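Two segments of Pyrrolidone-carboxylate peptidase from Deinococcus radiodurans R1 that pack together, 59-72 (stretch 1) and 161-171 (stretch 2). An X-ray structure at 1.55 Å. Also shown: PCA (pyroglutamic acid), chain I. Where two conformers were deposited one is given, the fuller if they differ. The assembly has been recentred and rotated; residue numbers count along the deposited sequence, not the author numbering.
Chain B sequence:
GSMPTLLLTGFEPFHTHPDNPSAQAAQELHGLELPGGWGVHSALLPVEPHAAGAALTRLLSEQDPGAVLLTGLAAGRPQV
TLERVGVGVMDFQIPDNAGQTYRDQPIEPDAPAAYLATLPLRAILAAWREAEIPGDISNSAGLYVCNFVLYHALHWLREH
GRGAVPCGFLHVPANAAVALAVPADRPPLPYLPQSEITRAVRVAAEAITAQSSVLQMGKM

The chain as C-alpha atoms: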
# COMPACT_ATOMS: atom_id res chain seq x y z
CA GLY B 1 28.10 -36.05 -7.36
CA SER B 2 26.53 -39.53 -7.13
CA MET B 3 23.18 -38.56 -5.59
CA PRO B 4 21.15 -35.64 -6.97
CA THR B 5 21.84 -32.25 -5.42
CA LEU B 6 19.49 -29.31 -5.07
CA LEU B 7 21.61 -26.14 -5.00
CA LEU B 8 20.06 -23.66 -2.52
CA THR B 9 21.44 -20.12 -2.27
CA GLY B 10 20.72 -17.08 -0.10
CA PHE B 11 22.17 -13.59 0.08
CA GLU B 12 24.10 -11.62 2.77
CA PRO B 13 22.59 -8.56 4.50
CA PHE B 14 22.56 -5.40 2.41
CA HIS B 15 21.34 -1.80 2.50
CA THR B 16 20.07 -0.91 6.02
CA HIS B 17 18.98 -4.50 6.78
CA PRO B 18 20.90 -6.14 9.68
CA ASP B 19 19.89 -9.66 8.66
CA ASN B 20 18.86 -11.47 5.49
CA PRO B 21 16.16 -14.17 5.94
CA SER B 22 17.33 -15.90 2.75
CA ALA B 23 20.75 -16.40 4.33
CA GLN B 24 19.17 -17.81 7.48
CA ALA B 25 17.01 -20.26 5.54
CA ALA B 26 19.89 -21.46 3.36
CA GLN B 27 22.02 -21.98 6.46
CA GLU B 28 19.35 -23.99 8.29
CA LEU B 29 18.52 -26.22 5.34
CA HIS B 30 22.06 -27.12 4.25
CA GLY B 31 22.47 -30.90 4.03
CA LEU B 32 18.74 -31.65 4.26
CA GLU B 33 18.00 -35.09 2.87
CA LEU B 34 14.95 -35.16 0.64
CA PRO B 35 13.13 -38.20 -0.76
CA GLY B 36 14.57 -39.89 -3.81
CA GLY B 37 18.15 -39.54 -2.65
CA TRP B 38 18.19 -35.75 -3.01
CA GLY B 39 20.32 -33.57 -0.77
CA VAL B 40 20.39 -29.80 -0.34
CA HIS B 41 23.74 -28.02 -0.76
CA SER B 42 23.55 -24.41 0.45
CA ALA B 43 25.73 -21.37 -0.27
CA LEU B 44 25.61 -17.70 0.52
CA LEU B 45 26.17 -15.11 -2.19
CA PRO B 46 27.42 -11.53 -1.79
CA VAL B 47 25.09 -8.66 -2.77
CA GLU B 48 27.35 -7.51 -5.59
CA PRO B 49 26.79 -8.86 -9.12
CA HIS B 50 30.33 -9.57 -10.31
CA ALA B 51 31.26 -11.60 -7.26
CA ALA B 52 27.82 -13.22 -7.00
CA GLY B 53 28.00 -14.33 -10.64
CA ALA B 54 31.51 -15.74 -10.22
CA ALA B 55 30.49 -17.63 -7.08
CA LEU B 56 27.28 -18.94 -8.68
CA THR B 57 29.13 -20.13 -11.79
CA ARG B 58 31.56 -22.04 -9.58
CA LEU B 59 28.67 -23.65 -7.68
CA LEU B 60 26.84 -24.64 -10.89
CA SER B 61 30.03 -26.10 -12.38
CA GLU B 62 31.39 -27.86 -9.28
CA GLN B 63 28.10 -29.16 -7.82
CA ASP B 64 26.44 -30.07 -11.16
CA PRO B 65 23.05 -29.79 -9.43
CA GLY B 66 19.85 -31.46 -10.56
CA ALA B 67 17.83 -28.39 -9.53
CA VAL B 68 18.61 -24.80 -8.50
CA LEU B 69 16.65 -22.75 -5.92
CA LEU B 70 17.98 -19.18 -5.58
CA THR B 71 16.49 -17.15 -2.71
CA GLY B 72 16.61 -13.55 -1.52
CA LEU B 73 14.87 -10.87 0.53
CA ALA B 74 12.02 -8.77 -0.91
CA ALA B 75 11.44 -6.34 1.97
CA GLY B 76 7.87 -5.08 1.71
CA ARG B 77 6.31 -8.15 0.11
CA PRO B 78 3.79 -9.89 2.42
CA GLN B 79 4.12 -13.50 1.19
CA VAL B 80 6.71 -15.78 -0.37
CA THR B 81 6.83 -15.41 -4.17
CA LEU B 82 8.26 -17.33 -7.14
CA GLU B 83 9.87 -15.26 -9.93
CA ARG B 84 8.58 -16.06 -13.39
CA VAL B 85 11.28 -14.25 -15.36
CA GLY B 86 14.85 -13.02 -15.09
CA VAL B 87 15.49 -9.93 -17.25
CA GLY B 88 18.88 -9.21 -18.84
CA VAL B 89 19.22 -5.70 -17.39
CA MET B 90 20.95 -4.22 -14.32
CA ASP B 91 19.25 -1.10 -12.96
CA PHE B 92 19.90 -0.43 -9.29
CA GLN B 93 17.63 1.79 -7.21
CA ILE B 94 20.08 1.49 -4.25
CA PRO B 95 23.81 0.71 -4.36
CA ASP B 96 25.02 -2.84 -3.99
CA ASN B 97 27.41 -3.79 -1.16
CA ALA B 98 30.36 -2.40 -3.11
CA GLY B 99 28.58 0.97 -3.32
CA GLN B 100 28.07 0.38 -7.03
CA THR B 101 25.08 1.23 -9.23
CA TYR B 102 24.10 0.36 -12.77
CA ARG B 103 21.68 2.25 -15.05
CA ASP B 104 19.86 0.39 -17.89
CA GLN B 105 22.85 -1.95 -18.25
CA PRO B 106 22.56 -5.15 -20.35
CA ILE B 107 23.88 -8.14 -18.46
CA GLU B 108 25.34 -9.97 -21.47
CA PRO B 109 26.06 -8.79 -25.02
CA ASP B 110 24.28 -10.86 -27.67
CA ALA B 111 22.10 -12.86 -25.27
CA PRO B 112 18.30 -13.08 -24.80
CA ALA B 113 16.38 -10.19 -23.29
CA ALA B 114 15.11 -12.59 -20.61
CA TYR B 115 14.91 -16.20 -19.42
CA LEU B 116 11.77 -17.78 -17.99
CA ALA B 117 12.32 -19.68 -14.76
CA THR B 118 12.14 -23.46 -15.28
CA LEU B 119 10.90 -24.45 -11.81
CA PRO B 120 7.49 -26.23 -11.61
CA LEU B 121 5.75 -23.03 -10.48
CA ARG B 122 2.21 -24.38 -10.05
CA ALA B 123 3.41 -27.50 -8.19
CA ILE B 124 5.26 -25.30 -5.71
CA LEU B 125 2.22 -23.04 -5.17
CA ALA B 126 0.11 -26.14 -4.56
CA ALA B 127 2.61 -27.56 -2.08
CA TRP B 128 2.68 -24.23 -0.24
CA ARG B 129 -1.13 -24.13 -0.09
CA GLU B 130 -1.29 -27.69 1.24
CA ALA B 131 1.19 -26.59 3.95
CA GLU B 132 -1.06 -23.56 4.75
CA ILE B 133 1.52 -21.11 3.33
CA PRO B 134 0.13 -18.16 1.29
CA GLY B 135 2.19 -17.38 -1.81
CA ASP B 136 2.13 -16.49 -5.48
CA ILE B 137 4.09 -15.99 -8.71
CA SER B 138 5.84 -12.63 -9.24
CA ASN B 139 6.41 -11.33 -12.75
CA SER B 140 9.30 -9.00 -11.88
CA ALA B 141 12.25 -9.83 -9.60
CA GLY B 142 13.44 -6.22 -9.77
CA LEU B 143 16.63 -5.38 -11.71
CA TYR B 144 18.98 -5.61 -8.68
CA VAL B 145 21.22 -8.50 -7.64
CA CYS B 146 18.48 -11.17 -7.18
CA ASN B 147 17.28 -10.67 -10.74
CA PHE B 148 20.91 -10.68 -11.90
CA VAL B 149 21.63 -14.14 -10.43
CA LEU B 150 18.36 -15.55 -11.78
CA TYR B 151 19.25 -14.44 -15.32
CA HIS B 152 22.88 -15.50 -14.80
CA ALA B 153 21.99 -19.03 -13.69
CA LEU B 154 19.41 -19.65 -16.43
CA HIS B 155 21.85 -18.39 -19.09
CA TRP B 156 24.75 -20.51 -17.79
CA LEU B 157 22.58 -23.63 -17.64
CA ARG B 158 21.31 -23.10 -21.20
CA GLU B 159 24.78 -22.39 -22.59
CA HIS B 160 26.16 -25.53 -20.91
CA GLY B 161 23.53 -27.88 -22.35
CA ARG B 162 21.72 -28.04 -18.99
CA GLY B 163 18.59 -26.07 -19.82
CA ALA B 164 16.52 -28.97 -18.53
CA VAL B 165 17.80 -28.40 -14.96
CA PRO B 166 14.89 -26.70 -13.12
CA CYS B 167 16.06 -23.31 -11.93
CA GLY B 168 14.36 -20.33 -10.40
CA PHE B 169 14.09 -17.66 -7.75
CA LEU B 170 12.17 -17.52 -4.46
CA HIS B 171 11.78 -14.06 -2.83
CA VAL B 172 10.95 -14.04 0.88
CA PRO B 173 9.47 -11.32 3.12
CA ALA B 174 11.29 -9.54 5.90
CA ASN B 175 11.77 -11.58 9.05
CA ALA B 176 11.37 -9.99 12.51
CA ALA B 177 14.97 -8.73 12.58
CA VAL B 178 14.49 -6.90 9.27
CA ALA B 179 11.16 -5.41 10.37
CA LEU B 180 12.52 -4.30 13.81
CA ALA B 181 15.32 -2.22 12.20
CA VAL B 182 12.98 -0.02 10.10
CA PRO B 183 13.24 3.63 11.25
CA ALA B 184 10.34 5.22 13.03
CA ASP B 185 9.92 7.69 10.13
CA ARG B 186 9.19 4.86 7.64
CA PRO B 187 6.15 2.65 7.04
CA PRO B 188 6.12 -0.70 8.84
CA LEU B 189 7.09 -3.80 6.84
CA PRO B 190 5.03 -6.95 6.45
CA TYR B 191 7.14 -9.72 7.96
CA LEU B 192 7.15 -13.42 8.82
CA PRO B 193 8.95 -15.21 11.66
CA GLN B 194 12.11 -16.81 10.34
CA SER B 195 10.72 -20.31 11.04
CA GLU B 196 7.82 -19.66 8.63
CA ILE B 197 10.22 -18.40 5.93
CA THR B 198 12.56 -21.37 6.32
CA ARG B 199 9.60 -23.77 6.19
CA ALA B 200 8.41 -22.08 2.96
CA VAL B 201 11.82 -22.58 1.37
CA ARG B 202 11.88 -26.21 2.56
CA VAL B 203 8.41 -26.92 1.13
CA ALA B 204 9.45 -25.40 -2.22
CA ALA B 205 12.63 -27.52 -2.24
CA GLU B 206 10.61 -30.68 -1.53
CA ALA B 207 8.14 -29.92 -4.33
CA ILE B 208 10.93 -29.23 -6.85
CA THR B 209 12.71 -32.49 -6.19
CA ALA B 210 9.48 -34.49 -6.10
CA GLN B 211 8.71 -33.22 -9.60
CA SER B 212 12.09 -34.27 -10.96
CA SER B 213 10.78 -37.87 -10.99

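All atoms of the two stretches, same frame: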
# COMPACT_ATOMS: atom_id res chain seq x y z
N LEU B 59 29.60 -22.68 -8.26
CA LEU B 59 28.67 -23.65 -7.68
C LEU B 59 27.99 -24.51 -8.75
O LEU B 59 27.87 -25.73 -8.60
CB LEU B 59 27.61 -22.92 -6.83
CG LEU B 59 28.08 -22.32 -5.52
CD1 LEU B 59 27.06 -21.21 -5.07
CD2 LEU B 59 28.27 -23.40 -4.44
N LEU B 60 27.51 -23.88 -9.83
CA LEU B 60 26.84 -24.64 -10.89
C LEU B 60 27.79 -25.64 -11.53
O LEU B 60 27.43 -26.80 -11.80
CB LEU B 60 26.28 -23.69 -11.94
CG LEU B 60 25.15 -22.81 -11.45
CD1 LEU B 60 24.85 -21.70 -12.51
CD2 LEU B 60 23.87 -23.66 -11.23
N SER B 61 29.04 -25.23 -11.75
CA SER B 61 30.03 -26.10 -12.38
C SER B 61 30.47 -27.23 -11.44
O SER B 61 30.59 -28.39 -11.85
CB SER B 61 31.24 -25.25 -12.80
OG SER B 61 32.09 -26.00 -13.63
N GLU B 62 30.80 -26.89 -10.18
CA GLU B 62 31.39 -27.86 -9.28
C GLU B 62 30.34 -28.81 -8.69
O GLU B 62 30.64 -29.98 -8.44
CB GLU B 62 32.13 -27.13 -8.16
CG GLU B 62 33.36 -26.37 -8.65
CD GLU B 62 34.10 -25.66 -7.54
OE1 GLU B 62 35.22 -25.17 -7.81
OE2 GLU B 62 33.59 -25.61 -6.40
N GLN B 63 29.13 -28.31 -8.42
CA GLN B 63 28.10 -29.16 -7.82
C GLN B 63 27.26 -29.93 -8.82
O GLN B 63 26.59 -30.90 -8.43
CB GLN B 63 27.13 -28.32 -6.96
CG GLN B 63 27.76 -27.60 -5.81
CD GLN B 63 28.44 -28.54 -4.86
OE1 GLN B 63 27.90 -29.61 -4.52
NE2 GLN B 63 29.63 -28.18 -4.42
N ASP B 64 27.22 -29.47 -10.08
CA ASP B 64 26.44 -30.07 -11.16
C ASP B 64 25.04 -30.44 -10.65
O ASP B 64 24.66 -31.62 -10.66
CB ASP B 64 27.15 -31.28 -11.76
CG ASP B 64 26.58 -31.68 -13.11
OD1 ASP B 64 25.80 -30.91 -13.71
OD2 ASP B 64 26.99 -32.75 -13.59
N PRO B 65 24.28 -29.47 -10.17
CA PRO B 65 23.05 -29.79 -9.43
C PRO B 65 21.95 -30.25 -10.37
O PRO B 65 21.92 -29.88 -11.54
CB PRO B 65 22.69 -28.47 -8.74
CG PRO B 65 23.32 -27.39 -9.63
CD PRO B 65 24.56 -28.03 -10.22
N GLY B 66 21.04 -31.07 -9.83
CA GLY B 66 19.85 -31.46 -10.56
C GLY B 66 18.72 -30.47 -10.51
O GLY B 66 17.76 -30.63 -11.26
N ALA B 67 18.81 -29.46 -9.64
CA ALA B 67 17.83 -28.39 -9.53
C ALA B 67 18.49 -27.25 -8.79
O ALA B 67 19.42 -27.47 -8.00
CB ALA B 67 16.59 -28.87 -8.77
N VAL B 68 18.01 -26.02 -9.04
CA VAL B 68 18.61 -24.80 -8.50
C VAL B 68 17.51 -23.92 -7.93
O VAL B 68 16.60 -23.49 -8.67
CB VAL B 68 19.43 -24.04 -9.57
CG1 VAL B 68 20.02 -22.75 -9.02
CG2 VAL B 68 20.50 -24.96 -10.18
N LEU B 69 17.58 -23.65 -6.63
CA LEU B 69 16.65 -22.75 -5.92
C LEU B 69 17.42 -21.55 -5.36
O LEU B 69 18.11 -21.65 -4.34
CB LEU B 69 15.90 -23.51 -4.82
CG LEU B 69 14.81 -22.69 -4.09
CD1 LEU B 69 13.80 -22.08 -5.04
CD2 LEU B 69 14.06 -23.60 -3.11
N LEU B 70 17.33 -20.39 -6.03
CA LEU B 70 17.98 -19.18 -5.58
C LEU B 70 16.98 -18.38 -4.74
O LEU B 70 15.82 -18.22 -5.16
CB LEU B 70 18.39 -18.35 -6.80
CG LEU B 70 19.16 -19.10 -7.91
CD1 LEU B 70 19.22 -18.13 -9.14
CD2 LEU B 70 20.55 -19.50 -7.49
N THR B 71 17.41 -17.90 -3.57
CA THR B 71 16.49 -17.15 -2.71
C THR B 71 17.08 -15.79 -2.30
O THR B 71 18.30 -15.58 -2.27
CB THR B 71 16.08 -17.95 -1.44
OG1 THR B 71 17.12 -17.99 -0.47
CG2 THR B 71 15.72 -19.39 -1.83
N GLY B 72 16.18 -14.89 -1.89
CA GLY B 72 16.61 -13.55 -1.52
C GLY B 72 15.48 -12.84 -0.82
O GLY B 72 14.31 -13.26 -0.90
N GLY B 161 24.30 -26.70 -21.99
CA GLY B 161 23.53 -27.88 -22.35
C GLY B 161 22.69 -28.43 -21.22
O GLY B 161 22.28 -29.60 -21.26
N ARG B 162 22.42 -27.62 -20.20
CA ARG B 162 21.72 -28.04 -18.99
C ARG B 162 20.45 -27.25 -18.79
O ARG B 162 19.98 -27.05 -17.65
CB ARG B 162 22.63 -27.91 -17.78
CG ARG B 162 23.80 -28.91 -17.86
CD ARG B 162 24.84 -28.71 -16.79
NE ARG B 162 25.89 -29.69 -17.03
CZ ARG B 162 26.98 -29.83 -16.29
NH1 ARG B 162 27.17 -29.05 -15.23
NH2 ARG B 162 27.89 -30.77 -16.61
N GLY B 163 19.85 -26.80 -19.90
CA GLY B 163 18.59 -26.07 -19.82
C GLY B 163 17.45 -26.86 -19.21
O GLY B 163 16.48 -26.26 -18.73
N ALA B 164 17.55 -28.18 -19.19
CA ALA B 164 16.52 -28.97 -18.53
C ALA B 164 16.61 -28.97 -17.01
O ALA B 164 15.69 -29.50 -16.35
CB ALA B 164 16.57 -30.41 -19.03
N VAL B 165 17.70 -28.46 -16.42
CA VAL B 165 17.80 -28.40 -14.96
C VAL B 165 16.84 -27.35 -14.42
O VAL B 165 17.02 -26.17 -14.71
CB VAL B 165 19.24 -28.09 -14.53
CG1 VAL B 165 19.31 -27.89 -13.02
CG2 VAL B 165 20.17 -29.20 -14.95
N PRO B 166 15.83 -27.72 -13.62
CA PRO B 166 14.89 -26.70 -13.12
C PRO B 166 15.61 -25.67 -12.26
O PRO B 166 16.37 -26.00 -11.33
CB PRO B 166 13.87 -27.52 -12.30
CG PRO B 166 13.98 -28.92 -12.88
CD PRO B 166 15.46 -29.09 -13.22
N CYS B 167 15.32 -24.41 -12.55
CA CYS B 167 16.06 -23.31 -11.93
C CYS B 167 15.14 -22.11 -11.80
O CYS B 167 14.42 -21.74 -12.75
CB CYS B 167 17.28 -22.94 -12.81
SG CYS B 167 18.22 -21.51 -12.25
N GLY B 168 15.13 -21.53 -10.60
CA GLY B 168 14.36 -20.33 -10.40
C GLY B 168 14.71 -19.59 -9.14
O GLY B 168 15.74 -19.86 -8.50
N PHE B 169 13.88 -18.58 -8.84
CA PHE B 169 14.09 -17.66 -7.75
C PHE B 169 12.89 -17.60 -6.83
O PHE B 169 11.74 -17.53 -7.27
CB PHE B 169 14.43 -16.23 -8.23
CG PHE B 169 15.24 -15.47 -7.20
CD1 PHE B 169 14.59 -14.83 -6.09
CD2 PHE B 169 16.63 -15.45 -7.26
CE1 PHE B 169 15.35 -14.22 -5.14
CE2 PHE B 169 17.38 -14.86 -6.29
CZ PHE B 169 16.75 -14.26 -5.20
N LEU B 170 13.18 -17.59 -5.52
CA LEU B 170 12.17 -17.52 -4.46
C LEU B 170 12.50 -16.29 -3.60
O LEU B 170 13.52 -16.26 -2.90
CB LEU B 170 12.20 -18.85 -3.67
CG LEU B 170 11.09 -19.14 -2.68
CD1 LEU B 170 11.23 -20.53 -2.09
CD2 LEU B 170 11.01 -18.16 -1.58
N HIS B 171 11.63 -15.25 -3.66
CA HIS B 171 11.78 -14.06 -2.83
C HIS B 171 10.99 -14.24 -1.55
O HIS B 171 9.85 -14.71 -1.58
CB HIS B 171 11.25 -12.82 -3.57
CG HIS B 171 12.32 -11.97 -4.22
ND1 HIS B 171 12.30 -11.64 -5.56
CD2 HIS B 171 13.42 -11.38 -3.69
CE1 HIS B 171 13.34 -10.86 -5.82
NE2 HIS B 171 14.03 -10.68 -4.71
N PCA I . 17.40 -8.96 -2.07
CA PCA I . 17.96 -8.04 -3.07
CB PCA I . 19.46 -8.35 -3.19
CG PCA I . 19.82 -9.38 -2.12
CD PCA I . 18.48 -9.74 -1.53
OE PCA I . 18.36 -10.61 -0.66
C PCA I . 17.16 -8.15 -4.38
O PCA I . 17.68 -7.98 -5.49
OXT PCA I . 15.94 -8.46 -4.37
O HOH W 1 25.64 -27.49 -13.72
O HOH W 2 30.00 -29.36 -14.02

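The most unusual feature of this contact is an aromatic ring laid against the neighbouring strand where that strand has no side chain. The Phe169 ring turns in from its own strand and puts one face toward Leu70 O and Thr71 CA, with Phe169 CZ 3.4 Å from Gly72 N. An ideal CB on Gly72 would point to the same side of the sheet and fall 2.9 Å from Phe169 CZ, a clash, so the glycine is what leaves room for the ring.

Beneath this packing runs a regular parallel ladder, the strands 67-72 and 167-171 crossing at -26°. Five backbone hydrogen bonds alternate in direction: Val68 N to Pro166 O (2.8 Å), Gly168 N to Val68 O (3.1 Å), Leu70 N to Gly168 O (3.0 Å), Leu170 N to Leu70 O (2.7 Å) and Gly72 N to Leu170 O (3.2 Å). Val68, Leu70, Cys167, Phe169 and His171 point their side chains to one face. Here Val68 CB meets Cys167 SG at 3.9 Å and Leu70 CB meets Phe169 CD2 at 3.4 Å.

Leu69, Thr71 and Leu170 occupy the other face. Leu69, with chi1 t and chi2 p, brings CD1 to 3.9 Å from Leu170 CB, while Gly168, paired with Leu69, adds no side chain. Thr71 offers its methyl to the contact, CG2 lying 4.0 Å from Leu170 CB; its OG1 is satisfied elsewhere in the structure. The two stretches bury 748 Å² between them, both sides summed. Both strands are buried, which suits the apolar Val68, Leu69, Leu70 and Leu170.

Before the strands pair, a type I turn from Arg162 to Val165 leads into the ladder. Val165 CG1 then sits 3.6 Å from Pro65 O and 4.3 Å from Val68 CG2.

The polar end is more exposed, and solvent can reach the charged Asp64 and Arg162. Asp64, at positive phi just past the helix, sends OD1 to 2.8 Å from Arg162 NH1. This salt bridge rests on charge alone, because the oxygen lies over a face of the guanidinium. The extended arginine instead gives NH1 to water 1 (2.7 Å), which donates to Leu60 O (2.7 Å), and to water 2 (3.1 Å), which donates to Ser61 O (2.4 Å).

At the opposite end of the ladder, His171 NE2 donates to PCA OXT (2.9 Å), and Gly72 CA approaches PCA OE to 3.5 Å, so the paired strands also help line the site of this peptidase's pyroglutamate.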